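Local coordinates for protein ureidoglycolate hydrolase (Arabidopsis thaliana, PDB 4PXE) that hydrolyses (S)-ureidoglycolate to glyoxylate, ammonium and carbon dioxide as a manganese-dependent homodimer, a late step in plant purine breakdown, at residues R51-N56 / G107-I112; S233-F238 / E338-N343; G243-V248 / N294-K299. All coordinates share one frame; numbering follows the deposited sequence. Where two conformers were deposited one is given.

Contact 1: residues R51-N56 / G107-I112; sequences RRYVKN and GVLGAI
Around V54 and L109, whose CA atoms are 7.5 Å apart, two nearly parallel helical segments run side by side, their axes 11.0 Å apart at closest approach and inclined by 16°. That spacing leaves the contact almost wholly to side chains, and no hydrogen bond spans it. V54 does most of the work. With CG1 anti to the backbone N (chi1 172°), this methyl reaches the neighbouring helix at two residues one turn apart. It lies 3.9 Å from V108 CG1, and the two valine side chains cross at about a right angle. The same V54 CG1 is 4.0 Å from I112 CD1, the end of an isoleucine arm that also comes close to the V54 carbonyl oxygen. The other branch, V54 CG2, also borders V108 CG1, at 4.2 Å, and makes a looser approach to L109 CD2. That leucine methyl is shared: it also sits at the edge of the Y53 ring, near the ring plane, 4.4 Å from Y53 CE1. The ring thus meets the leucine at its edge, while its hydroxyl is hydrogen-bonded to E26. Helix 17-28 lies against this aromatic side, with Q23 touching both Y53 and L109. The contact is small, 168 Å² buried in all, and strand 129-133 packs against the same side chains: L133 touches V54 and V108, and I131 touches I112. The side chain of V108 is also about 6 Å from that of H92, a ligand of the catalytic manganese, and it touches I93. Two aligned helices laid on a strand in this way belong to the alpha/beta metal-binding domain of the M20 peptidase family, here close to its metal centre.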
ATOM      1  N   ARG A  51      11.671 -25.127  -1.747  1.00 15.96           N
ATOM      2  CA  ARG A  51      12.951 -25.673  -1.268  1.00 15.78           C
ATOM      3  C   ARG A  51      12.901 -27.196  -1.194  1.00 15.89           C
ATOM      4  O   ARG A  51      13.843 -27.876  -1.597  1.00 17.02           O
ATOM      5  CB  ARG A  51      13.288 -25.134   0.130  1.00 18.03           C
ATOM      6  CG  ARG A  51      13.582 -23.642   0.209  1.00 17.59           C
ATOM      7  CD  ARG A  51      13.710 -23.189   1.673  1.00 17.42           C
ATOM      8  NE  ARG A  51      13.891 -21.744   1.706  1.00 19.10           N
ATOM      9  CZ  ARG A  51      15.066 -21.131   1.740  1.00 15.94           C
ATOM     10  NH1 ARG A  51      16.188 -21.829   1.814  1.00 18.72           N
ATOM     11  NH2 ARG A  51      15.113 -19.810   1.703  1.00 18.33           N
ATOM     12  N   ARG A  52      11.800 -27.716  -0.662  1.00 16.51           N
ATOM     13  CA  ARG A  52      11.644 -29.156  -0.506  0.65 17.61           C
ATOM     14  C   ARG A  52      11.608 -29.853  -1.864  1.00 17.65           C
ATOM     15  O   ARG A  52      12.207 -30.913  -2.037  1.00 17.03           O
ATOM     16  CB  ARG A  52      10.395 -29.471   0.320  0.65 20.01           C
ATOM     17  CG  ARG A  52      10.494 -28.973   1.764  0.65 20.89           C
ATOM     18  CD  ARG A  52       9.172 -29.091   2.503  0.65 26.29           C
ATOM     19  NE  ARG A  52       8.642 -30.451   2.495  0.65 31.64           N
ATOM     20  CZ  ARG A  52       8.919 -31.368   3.418  0.65 34.96           C
ATOM     21  NH1 ARG A  52       9.727 -31.073   4.426  0.65 34.37           N
ATOM     22  NH2 ARG A  52       8.389 -32.581   3.332  0.65 34.77           N
ATOM     23  N   TYR A  53      10.923 -29.239  -2.827  1.00 15.65           N
ATOM     24  CA  TYR A  53      10.828 -29.782  -4.175  1.00 15.64           C
ATOM     25  C   TYR A  53      12.220 -29.883  -4.793  1.00 15.02           C
ATOM     26  O   TYR A  53      12.588 -30.915  -5.350  1.00 16.54           O
ATOM     27  CB  TYR A  53       9.912 -28.888  -5.023  1.00 15.78           C
ATOM     28  CG  TYR A  53       9.665 -29.371  -6.434  1.00 15.80           C
ATOM     29  CD1 TYR A  53      10.551 -29.055  -7.456  1.00 16.48           C
ATOM     30  CD2 TYR A  53       8.539 -30.116  -6.752  1.00 16.89           C
ATOM     31  CE1 TYR A  53      10.325 -29.482  -8.760  1.00 16.45           C
ATOM     32  CE2 TYR A  53       8.305 -30.547  -8.053  1.00 17.65           C
ATOM     33  CZ  TYR A  53       9.207 -30.223  -9.048  1.00 17.03           C
ATOM     34  OH  TYR A  53       8.983 -30.644 -10.340  1.00 18.86           O
ATOM     35  N   VAL A  54      13.007 -28.818  -4.662  1.00 14.67           N
ATOM     36  CA  VAL A  54      14.364 -28.801  -5.197  1.00 14.85           C
ATOM     37  C   VAL A  54      15.300 -29.796  -4.489  1.00 14.90           C
ATOM     38  O   VAL A  54      16.058 -30.518  -5.137  1.00 15.40           O
ATOM     39  CB  VAL A  54      14.966 -27.371  -5.166  1.00 15.55           C
ATOM     40  CG1 VAL A  54      16.435 -27.408  -5.533  1.00 17.57           C
ATOM     41  CG2 VAL A  54      14.207 -26.459  -6.126  1.00 15.63           C
ATOM     42  N   LYS A  55      15.239 -29.839  -3.162  1.00 14.64           N
ATOM     43  CA  LYS A  55      16.060 -30.787  -2.411  1.00 15.07           C
ATOM     44  C   LYS A  55      15.750 -32.237  -2.804  1.00 15.61           C
ATOM     45  O   LYS A  55      16.658 -33.065  -2.888  1.00 16.35           O
ATOM     46  CB  LYS A  55      15.911 -30.562  -0.901  1.00 15.60           C
ATOM     47  CG  LYS A  55      16.737 -29.373  -0.403  1.00 18.17           C
ATOM     48  CD  LYS A  55      16.636 -29.159   1.107  1.00 17.99           C
ATOM     49  CE  LYS A  55      15.312 -28.523   1.501  1.00 18.45           C
ATOM     50  NZ  LYS A  55      15.191 -28.369   2.998  1.00 21.62           N
ATOM     51  N   ASN A  56      14.475 -32.530  -3.062  1.00 15.29           N
ATOM     52  CA  ASN A  56      14.071 -33.852  -3.534  1.00 16.47           C
ATOM     53  C   ASN A  56      14.718 -34.186  -4.876  1.00 15.18           C
ATOM     54  O   ASN A  56      15.268 -35.276  -5.064  1.00 16.06           O
ATOM     55  CB  ASN A  56      12.544 -33.956  -3.602  1.00 17.77           C
ATOM     56  CG  ASN A  56      12.071 -35.312  -4.077  1.00 23.85           C
ATOM     57  OD1 ASN A  56      11.517 -35.438  -5.166  1.00 25.43           O
ATOM     58  ND2 ASN A  56      12.287 -36.337  -3.258  1.00 23.12           N
ATOM     59  N   GLY A 107      18.143 -21.638 -13.796  1.00 11.51           N
ATOM     60  CA  GLY A 107      19.495 -21.954 -13.361  1.00 12.22           C
ATOM     61  C   GLY A 107      19.589 -22.909 -12.184  1.00 14.10           C
ATOM     62  O   GLY A 107      20.681 -23.402 -11.878  1.00 17.21           O
ATOM     63  N   VAL A 108      18.466 -23.182 -11.525  1.00 12.80           N
ATOM     64  CA  VAL A 108      18.439 -24.172 -10.446  1.00 13.54           C
ATOM     65  C   VAL A 108      17.996 -25.538 -10.991  1.00 10.69           C
ATOM     66  O   VAL A 108      18.744 -26.530 -10.918  1.00 12.63           O
ATOM     67  CB  VAL A 108      17.524 -23.737  -9.280  1.00 11.03           C
ATOM     68  CG1 VAL A 108      17.444 -24.844  -8.224  1.00 14.29           C
ATOM     69  CG2 VAL A 108      18.025 -22.445  -8.646  1.00 14.05           C
ATOM     70  N   LEU A 109      16.795 -25.598 -11.559  1.00 12.70           N
ATOM     71  CA  LEU A 109      16.329 -26.833 -12.192  1.00 13.09           C
ATOM     72  C   LEU A 109      17.209 -27.234 -13.368  1.00 13.14           C
ATOM     73  O   LEU A 109      17.468 -28.424 -13.587  1.00 14.63           O
ATOM     74  CB  LEU A 109      14.869 -26.714 -12.637  1.00 14.05           C
ATOM     75  CG  LEU A 109      13.860 -26.477 -11.508  1.00 14.40           C
ATOM     76  CD1 LEU A 109      12.444 -26.392 -12.039  1.00 15.93           C
ATOM     77  CD2 LEU A 109      13.951 -27.562 -10.463  1.00 18.17           C
ATOM     78  N   GLY A 110      17.706 -26.244 -14.100  1.00 13.57           N
ATOM     79  CA  GLY A 110      18.582 -26.510 -15.223  1.00 14.96           C
ATOM     80  C   GLY A 110      19.938 -27.033 -14.782  1.00 13.87           C
ATOM     81  O   GLY A 110      20.554 -27.835 -15.481  1.00 14.73           O
ATOM     82  N   ALA A 111      20.409 -26.613 -13.610  1.00 13.71           N
ATOM     83  CA  ALA A 111      21.678 -27.117 -13.088  1.00 14.56           C
ATOM     84  C   ALA A 111      21.524 -28.573 -12.672  1.00 14.11           C
ATOM     85  O   ALA A 111      22.417 -29.395 -12.905  1.00 15.50           O
ATOM     86  CB  ALA A 111      22.164 -26.279 -11.919  1.00 15.17           C
ATOM     87  N   ILE A 112      20.397 -28.897 -12.056  1.00 14.51           N
ATOM     88  CA  ILE A 112      20.122 -30.286 -11.681  1.00 15.71           C
ATOM     89  C   ILE A 112      20.021 -31.141 -12.946  1.00 15.37           C
ATOM     90  O   ILE A 112      20.594 -32.232 -13.014  1.00 16.65           O
ATOM     91  CB  ILE A 112      18.861 -30.408 -10.799  1.00 15.11           C
ATOM     92  CG1 ILE A 112      19.062 -29.628  -9.495  1.00 14.95           C
ATOM     93  CG2 ILE A 112      18.562 -31.879 -10.500  1.00 18.14           C
ATOM     94  CD1 ILE A 112      17.819 -29.523  -8.626  1.00 16.37           C
TER

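Contact 2: residues S233-F238 / E338-N343; sequences SLKVEF and EFKIVN
S233 and N343 adopt matching first torsions, 76° and 62°, which place OG and CG respectively between the backbone N and the carbonyl carbon; chi2 of -81° then turns N343 OD1 to the serine hydroxyl. S233 OG donates to this OD1 at 2.7 Å, approaching from above the plane of the amide carbonyl. Here the antiparallel pairing slips by one residue: V342 N bonds to S233 O at 2.9 Å, and N343 N adds a weak bond to the same oxygen, while S233 N donates to N343 O, so that V342 and N343 both face S233 in a classic beta bulge. Beyond it the pairing is regular. K235 and K340 exchange two nearly straight backbone bonds, and E237 N bonds to E338 O, answered by a weaker bond in return.

On one face of the strand pair, V236 CG2 lies 3.7 Å from F339 CD1, the side chains running side by side with the methyl oblique to the ring, and L234 CD2 meets I341 CG1 at 3.7 Å. The other face is polar, charged toward the E237-E338 end. E338 OE1 comes 3.8 Å from E237 OE2, a proximity of like charges, while E338 OE2 makes a long salt bridge to K235 NZ, at 3.9 Å. H301 of strand 295-308 hydrogen-bonds E237 OE2. At the bulge, I293 of the second subunit packs on S233.

The chemistry implies a pair of strands in the dimerization region fixed by backbone bonds and an apolar side covered by helices 311-332 and 256-272, with a long salt bridge and the H301 bond among the charges on the other side; the two carboxylates would probably repel one another, a cost that H301 and K235 are likely to soften.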
ATOM      1  N   SER A 233      20.253   0.702  -4.536  1.00 13.82           N
ATOM      2  CA  SER A 233      18.877   0.958  -4.139  1.00 13.90           C
ATOM      3  C   SER A 233      18.828   1.913  -2.955  1.00 14.90           C
ATOM      4  O   SER A 233      19.744   1.953  -2.129  1.00 16.18           O
ATOM      5  CB  SER A 233      18.121  -0.333  -3.836  1.00 16.95           C
ATOM      6  OG  SER A 233      18.495  -0.865  -2.592  1.00 18.80           O
ATOM      7  N   LEU A 234      17.755   2.698  -2.909  1.00 14.04           N
ATOM      8  CA  LEU A 234      17.578   3.741  -1.916  1.00 14.80           C
ATOM      9  C   LEU A 234      16.204   3.603  -1.270  1.00 16.94           C
ATOM     10  O   LEU A 234      15.237   3.223  -1.932  1.00 17.11           O
ATOM     11  CB  LEU A 234      17.637   5.115  -2.590  1.00 17.38           C
ATOM     12  CG  LEU A 234      18.669   5.412  -3.681  1.00 18.19           C
ATOM     13  CD1 LEU A 234      18.435   6.786  -4.282  1.00 24.54           C
ATOM     14  CD2 LEU A 234      20.062   5.330  -3.094  1.00 23.66           C
ATOM     15  N   LYS A 235      16.127   3.914   0.020  1.00 15.98           N
ATOM     16  CA  LYS A 235      14.853   4.065   0.719  1.00 15.35           C
ATOM     17  C   LYS A 235      14.728   5.512   1.168  1.00 15.82           C
ATOM     18  O   LYS A 235      15.647   6.053   1.784  1.00 15.48           O
ATOM     19  CB  LYS A 235      14.809   3.183   1.961  1.00 20.63           C
ATOM     20  CG  LYS A 235      14.387   1.755   1.727  1.00 28.05           C
ATOM     21  CD  LYS A 235      13.719   1.188   2.979  1.00 35.01           C
ATOM     22  CE  LYS A 235      14.682   1.149   4.163  1.00 37.66           C
ATOM     23  NZ  LYS A 235      14.015   0.616   5.392  1.00 37.75           N
ATOM     24  N   VAL A 236      13.585   6.132   0.882  1.00 14.17           N
ATOM     25  CA  VAL A 236      13.367   7.530   1.211  1.00 13.16           C
ATOM     26  C   VAL A 236      12.019   7.697   1.886  1.00 15.75           C
ATOM     27  O   VAL A 236      11.018   7.113   1.456  1.00 15.40           O
ATOM     28  CB  VAL A 236      13.417   8.411  -0.054  1.00 15.22           C
ATOM     29  CG1 VAL A 236      13.254   9.880   0.294  1.00 18.17           C
ATOM     30  CG2 VAL A 236      14.733   8.185  -0.806  1.00 17.67           C
ATOM     31  N   GLU A 237      11.994   8.477   2.960  1.00 15.24           N
ATOM     32  CA  GLU A 237      10.732   8.836   3.592  1.00 13.63           C
ATOM     33  C   GLU A 237      10.622  10.332   3.820  1.00 17.06           C
ATOM     34  O   GLU A 237      11.598  10.995   4.187  1.00 15.44           O
ATOM     35  CB  GLU A 237      10.527   8.078   4.909  1.00 15.86           C
ATOM     36  CG  GLU A 237      10.473   6.570   4.720  1.00 17.15           C
ATOM     37  CD  GLU A 237       9.937   5.828   5.929  1.00 28.17           C
ATOM     38  OE1 GLU A 237       9.929   6.404   7.043  1.00 28.84           O
ATOM     39  OE2 GLU A 237       9.521   4.661   5.760  1.00 29.96           O
ATOM     40  N   PHE A 238       9.424  10.856   3.581  1.00 14.04           N
ATOM     41  CA  PHE A 238       9.091  12.241   3.892  1.00 13.09           C
ATOM     42  C   PHE A 238       8.018  12.253   4.978  1.00 16.14           C
ATOM     43  O   PHE A 238       7.143  11.386   4.986  1.00 15.25           O
ATOM     44  CB  PHE A 238       8.527  12.954   2.667  1.00 14.94           C
ATOM     45  CG  PHE A 238       9.507  13.136   1.540  1.00 14.34           C
ATOM     46  CD1 PHE A 238      10.478  14.130   1.593  1.00 15.55           C
ATOM     47  CD2 PHE A 238       9.415  12.348   0.402  1.00 14.36           C
ATOM     48  CE1 PHE A 238      11.348  14.318   0.538  1.00 15.53           C
ATOM     49  CE2 PHE A 238      10.286  12.536  -0.659  1.00 14.92           C
ATOM     50  CZ  PHE A 238      11.250  13.518  -0.589  1.00 15.62           C
ATOM     51  N   GLU A 338      14.004  10.020   6.240  1.00 18.59           N
ATOM     52  CA  GLU A 338      14.922   8.936   5.928  1.00 18.24           C
ATOM     53  C   GLU A 338      15.458   9.101   4.523  1.00 17.44           C
ATOM     54  O   GLU A 338      14.702   9.333   3.587  1.00 16.55           O
ATOM     55  CB  GLU A 338      14.229   7.579   6.056  1.00 19.57           C
ATOM     56  CG  GLU A 338      15.110   6.407   5.642  1.00 23.54           C
ATOM     57  CD  GLU A 338      14.479   5.070   5.951  1.00 33.90           C
ATOM     58  OE1 GLU A 338      13.290   4.887   5.616  1.00 33.73           O
ATOM     59  OE2 GLU A 338      15.171   4.208   6.534  1.00 40.29           O
ATOM     60  N   PHE A 339      16.776   9.000   4.391  1.00 18.59           N
ATOM     61  CA  PHE A 339      17.410   8.828   3.094  1.00 16.88           C
ATOM     62  C   PHE A 339      18.510   7.797   3.286  1.00 19.72           C
ATOM     63  O   PHE A 339      19.590   8.110   3.798  1.00 20.28           O
ATOM     64  CB  PHE A 339      17.960  10.144   2.527  1.00 18.48           C
ATOM     65  CG  PHE A 339      18.346  10.045   1.077  1.00 16.88           C
ATOM     66  CD1 PHE A 339      17.482  10.466   0.087  1.00 18.17           C
ATOM     67  CD2 PHE A 339      19.553   9.463   0.704  1.00 20.29           C
ATOM     68  CE1 PHE A 339      17.822  10.354  -1.255  1.00 20.02           C
ATOM     69  CE2 PHE A 339      19.899   9.349  -0.634  1.00 18.58           C
ATOM     70  CZ  PHE A 339      19.033   9.790  -1.610  1.00 18.47           C
ATOM     71  N   LYS A 340      18.222   6.559   2.895  1.00 16.62           N
ATOM     72  CA  LYS A 340      19.123   5.448   3.162  1.00 18.35           C
ATOM     73  C   LYS A 340      19.554   4.821   1.853  1.00 18.19           C
ATOM     74  O   LYS A 340      18.721   4.358   1.073  1.00 17.79           O
ATOM     75  CB  LYS A 340      18.422   4.394   4.030  1.00 20.23           C
ATOM     76  CG  LYS A 340      19.277   3.176   4.404  1.00 21.74           C
ATOM     77  CD  LYS A 340      18.432   2.122   5.128  1.00 22.81           C
ATOM     78  CE  LYS A 340      19.283   1.011   5.728  1.00 35.93           C
ATOM     79  NZ  LYS A 340      20.065   1.487   6.903  1.00 47.19           N
ATOM     80  N   ILE A 341      20.855   4.811   1.600  1.00 18.00           N
ATOM     81  CA  ILE A 341      21.390   4.036   0.490  1.00 17.48           C
ATOM     82  C   ILE A 341      21.528   2.607   0.999  1.00 18.58           C
ATOM     83  O   ILE A 341      22.437   2.284   1.773  1.00 19.75           O
ATOM     84  CB  ILE A 341      22.740   4.599   0.010  1.00 18.39           C
ATOM     85  CG1 ILE A 341      22.577   6.055  -0.445  1.00 19.90           C
ATOM     86  CG2 ILE A 341      23.304   3.724  -1.115  1.00 19.41           C
ATOM     87  CD1 ILE A 341      23.874   6.745  -0.840  1.00 24.41           C
ATOM     88  N   VAL A 342      20.595   1.751   0.598  1.00 17.14           N
ATOM     89  CA  VAL A 342      20.520   0.402   1.134  1.00 17.03           C
ATOM     90  C   VAL A 342      21.673  -0.431   0.589  1.00 18.71           C
ATOM     91  O   VAL A 342      22.285  -1.217   1.315  1.00 20.00           O
ATOM     92  CB  VAL A 342      19.165  -0.248   0.797  1.00 18.56           C
ATOM     93  CG1 VAL A 342      19.139  -1.716   1.218  1.00 19.02           C
ATOM     94  CG2 VAL A 342      18.030   0.545   1.454  1.00 18.08           C
ATOM     95  N   ASN A 343      21.973  -0.240  -0.691  1.00 15.85           N
ATOM     96  CA  ASN A 343      23.166  -0.843  -1.283  1.00 16.31           C
ATOM     97  C   ASN A 343      23.636  -0.001  -2.449  1.00 15.93           C
ATOM     98  O   ASN A 343      22.844   0.677  -3.104  1.00 15.35           O
ATOM     99  CB  ASN A 343      22.935  -2.301  -1.711  1.00 16.24           C
ATOM    100  CG  ASN A 343      21.871  -2.438  -2.785  1.00 17.17           C
ATOM    101  OD1 ASN A 343      20.677  -2.424  -2.483  1.00 18.69           O
ATOM    102  ND2 ASN A 343      22.296  -2.607  -4.040  1.00 16.34           N
TER

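Contact 3: residues G243-V248 / N294-K299; sequences GHAGAV and NSIPSK. With GLV (glyoxylic acid), chain H.
I296 reaches across to the turn at G243-V248 with every carbon of its longer branch. Its CB passes 3.8 Å from G243 O; CG1 stays near that oxygen and comes 3.9 Å from A245 CA; CD1, at the tip, settles 3.8 Å from V248 CB and close to H244 O, the valine side chain crossing it obliquely. The backbone anchors the isoleucine as well, since I296 N bonds to G243 O at 2.9 Å. Two positions along, past the non-hydrogen-bonded pair H244 and S295, A245 N donates to N294 O from well above the carbonyl plane, and H402 of the second subunit bonds to the same oxygen. A water joins G243 N, S295 OG and I296 O.

These are the marks of a short, weakly bonded antiparallel pairing that leads into a beta turn, H244 O receiving both A247 N and V248 N. In this dimeric amidohydrolase the two segments carry H244 and N294 into the active site of the second subunit, whose R307 and Y377 also bond the glyoxylate.

With CG anti to its backbone N (chi1 -162°), H244 starts its ring toward the glyoxylate. ND1 accepts the amide of G246 at 3.0 Å, which helps to set the rotation of the ring, and CE1 is 3.3 Å from glyoxylate O3, which lies in the ring plane. H402 of the second subunit stacks on the same imidazole. An alanine here would remove the ring and probably leave the G246 amide without its side-chain acceptor, H402 without its stacking partner and a gap beside the glyoxylate.

N294 also holds the product, its ND2 donating to glyoxylate O2 at 2.9 Å, while E138 of the second subunit takes another bond from that nitrogen. R253, probably needed for dimerization, touches I296 and bonds to V248 O.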
ATOM      1  N   GLY A 243      -3.568  15.420   8.334  1.00 12.57           N
ATOM      2  CA  GLY A 243      -4.798  16.063   8.750  1.00 12.49           C
ATOM      3  C   GLY A 243      -5.926  15.900   7.756  1.00 12.23           C
ATOM      4  O   GLY A 243      -5.891  15.052   6.866  1.00 13.57           O
ATOM      5  N   HIS A 244      -6.931  16.743   7.908  1.00 11.97           N
ATOM      6  CA  HIS A 244      -8.201  16.548   7.242  1.00 12.69           C
ATOM      7  C   HIS A 244      -8.203  17.060   5.798  1.00 11.18           C
ATOM      8  O   HIS A 244      -7.984  18.255   5.555  1.00 11.59           O
ATOM      9  CB  HIS A 244      -9.266  17.262   8.072  1.00 12.57           C
ATOM     10  CG  HIS A 244     -10.657  16.818   7.770  1.00 12.93           C
ATOM     11  ND1 HIS A 244     -11.282  17.087   6.571  1.00 14.02           N
ATOM     12  CD2 HIS A 244     -11.553  16.132   8.518  1.00 12.88           C
ATOM     13  CE1 HIS A 244     -12.504  16.583   6.592  1.00 14.52           C
ATOM     14  NE2 HIS A 244     -12.691  15.996   7.760  1.00 13.45           N
ATOM     15  N   ALA A 245      -8.485  16.165   4.847  1.00 12.39           N
ATOM     16  CA  ALA A 245      -8.430  16.530   3.429  1.00 12.43           C
ATOM     17  C   ALA A 245      -9.426  17.617   3.042  1.00 12.88           C
ATOM     18  O   ALA A 245      -9.185  18.374   2.092  1.00 13.08           O
ATOM     19  CB  ALA A 245      -8.638  15.296   2.552  1.00 13.94           C
ATOM     20  N   GLY A 246     -10.542  17.702   3.766  1.00 11.71           N
ATOM     21  CA  GLY A 246     -11.567  18.679   3.452  1.00 12.91           C
ATOM     22  C   GLY A 246     -11.335  20.026   4.108  1.00 12.06           C
ATOM     23  O   GLY A 246     -11.737  21.063   3.583  1.00 14.02           O
ATOM     24  N   ALA A 247     -10.657  20.023   5.249  1.00 12.49           N
ATOM     25  CA  ALA A 247     -10.612  21.218   6.084  1.00 14.23           C
ATOM     26  C   ALA A 247      -9.282  21.968   6.101  1.00 16.96           C
ATOM     27  O   ALA A 247      -9.255  23.175   6.357  1.00 17.52           O
ATOM     28  CB  ALA A 247     -11.048  20.874   7.503  1.00 16.83           C
ATOM     29  N   VAL A 248      -8.175  21.279   5.855  1.00 13.00           N
ATOM     30  CA  VAL A 248      -6.890  21.973   5.830  1.00 12.60           C
ATOM     31  C   VAL A 248      -6.719  22.676   4.486  1.00 13.75           C
ATOM     32  O   VAL A 248      -6.645  22.030   3.436  1.00 12.66           O
ATOM     33  CB  VAL A 248      -5.709  21.021   6.073  1.00 12.25           C
ATOM     34  CG1 VAL A 248      -4.404  21.809   6.067  1.00 14.33           C
ATOM     35  CG2 VAL A 248      -5.895  20.267   7.395  1.00 12.57           C
ATOM     36  N   ASN A 294      -9.612  10.644   2.521  1.00 11.72           N
ATOM     37  CA  ASN A 294      -9.899  11.938   3.140  1.00 11.14           C
ATOM     38  C   ASN A 294      -8.904  12.340   4.236  1.00 12.61           C
ATOM     39  O   ASN A 294      -9.212  13.158   5.116  1.00 13.02           O
ATOM     40  CB  ASN A 294     -11.360  12.010   3.621  1.00 11.81           C
ATOM     41  CG  ASN A 294     -11.771  10.836   4.516  1.00 11.86           C
ATOM     42  OD1 ASN A 294     -11.101   9.809   4.596  1.00 12.73           O
ATOM     43  ND2 ASN A 294     -12.915  10.995   5.186  1.00 12.87           N
ATOM     44  N   SER A 295      -7.698  11.784   4.142  1.00 12.52           N
ATOM     45  CA  SER A 295      -6.614  12.075   5.070  1.00 12.66           C
ATOM     46  C   SER A 295      -5.371  12.484   4.275  1.00 14.59           C
ATOM     47  O   SER A 295      -4.903  11.732   3.423  1.00 14.96           O
ATOM     48  CB  SER A 295      -6.334  10.835   5.918  1.00 16.28           C
ATOM     49  OG  SER A 295      -5.479  11.140   7.002  1.00 18.44           O
ATOM     50  N   ILE A 296      -4.842  13.677   4.530  1.00 11.81           N
ATOM     51  CA  ILE A 296      -3.673  14.148   3.782  1.00 12.65           C
ATOM     52  C   ILE A 296      -2.474  13.325   4.215  1.00 12.59           C
ATOM     53  O   ILE A 296      -2.232  13.188   5.406  1.00 13.50           O
ATOM     54  CB  ILE A 296      -3.369  15.625   4.070  1.00 11.65           C
ATOM     55  CG1 ILE A 296      -4.580  16.509   3.769  1.00 12.71           C
ATOM     56  CG2 ILE A 296      -2.161  16.089   3.252  1.00 14.03           C
ATOM     57  CD1 ILE A 296      -4.439  17.938   4.325  1.00 12.93           C
ATOM     58  N   PRO A 297      -1.721  12.763   3.256  1.00 12.03           N
ATOM     59  CA  PRO A 297      -0.606  11.906   3.681  1.00 13.37           C
ATOM     60  C   PRO A 297       0.387  12.624   4.595  1.00 11.68           C
ATOM     61  O   PRO A 297       0.887  13.692   4.236  1.00 12.97           O
ATOM     62  CB  PRO A 297       0.071  11.524   2.356  1.00 12.77           C
ATOM     63  CG  PRO A 297      -1.027  11.596   1.341  1.00 12.16           C
ATOM     64  CD  PRO A 297      -1.916  12.749   1.793  1.00 12.76           C
ATOM     65  N   SER A 298       0.661  12.022   5.754  1.00 12.37           N
ATOM     66  CA  SER A 298       1.634  12.559   6.707  1.00 12.86           C
ATOM     67  C   SER A 298       2.979  11.852   6.595  1.00 15.09           C
ATOM     68  O   SER A 298       3.973  12.319   7.134  1.00 14.94           O
ATOM     69  CB  SER A 298       1.123  12.466   8.153  1.00 14.79           C
ATOM     70  OG  SER A 298       0.763  11.142   8.497  1.00 15.43           O
ATOM     71  N   LYS A 299       3.003  10.713   5.914  1.00 12.29           N
ATOM     72  CA  LYS A 299       4.250  10.012   5.647  1.00 14.91           C
ATOM     73  C   LYS A 299       4.190   9.409   4.258  1.00 15.18           C
ATOM     74  O   LYS A 299       3.157   8.896   3.840  1.00 14.11           O
ATOM     75  CB  LYS A 299       4.495   8.910   6.671  1.00 15.82           C
ATOM     76  CG  LYS A 299       4.778   9.383   8.079  1.00 24.68           C
ATOM     77  CD  LYS A 299       5.489   8.303   8.878  1.00 36.40           C
ATOM     78  CE  LYS A 299       4.759   6.968   8.795  1.00 40.18           C
ATOM     79  NZ  LYS A 299       5.458   5.915   9.590  1.00 44.84           N
TER
HETATM   80  C1  GLV H 503     -15.606  13.102   6.557  1.00 14.47           C
HETATM   81  O1  GLV H 503     -16.698  13.619   7.259  1.00 15.50           O
HETATM   82  C2  GLV H 503     -14.903  14.113   5.713  1.00 13.86           C
HETATM   83  O2  GLV H 503     -13.871  13.759   5.083  1.00 14.16           O
HETATM   84  O3  GLV H 503     -15.348  15.295   5.631  1.00 12.73           O
HETATM   85  O   HOH W   1      -3.408  12.689   7.715  1.00 15.96           O

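In the fold
Contact 1 comes first along the chain and is complete before the others begin; 243-248 and 294-299 then both fall between the two strands of contact 2. Contact 1, on helices 45-60 and 105-120, lies across the chain's centre from the other two, its centre 34 Å from that of contact 2 and 50 Å from that of contact 3. Contacts 2 and 3, with centres 25 Å apart, share a sheet in which strands 222-239 and 295-308 are neighbours, and they touch where F238 O lies 4.0 Å from K299 CB. This fits the M20 layout of a metal-binding domain and a dimerization domain, the latter reaching to help build the partner's active site.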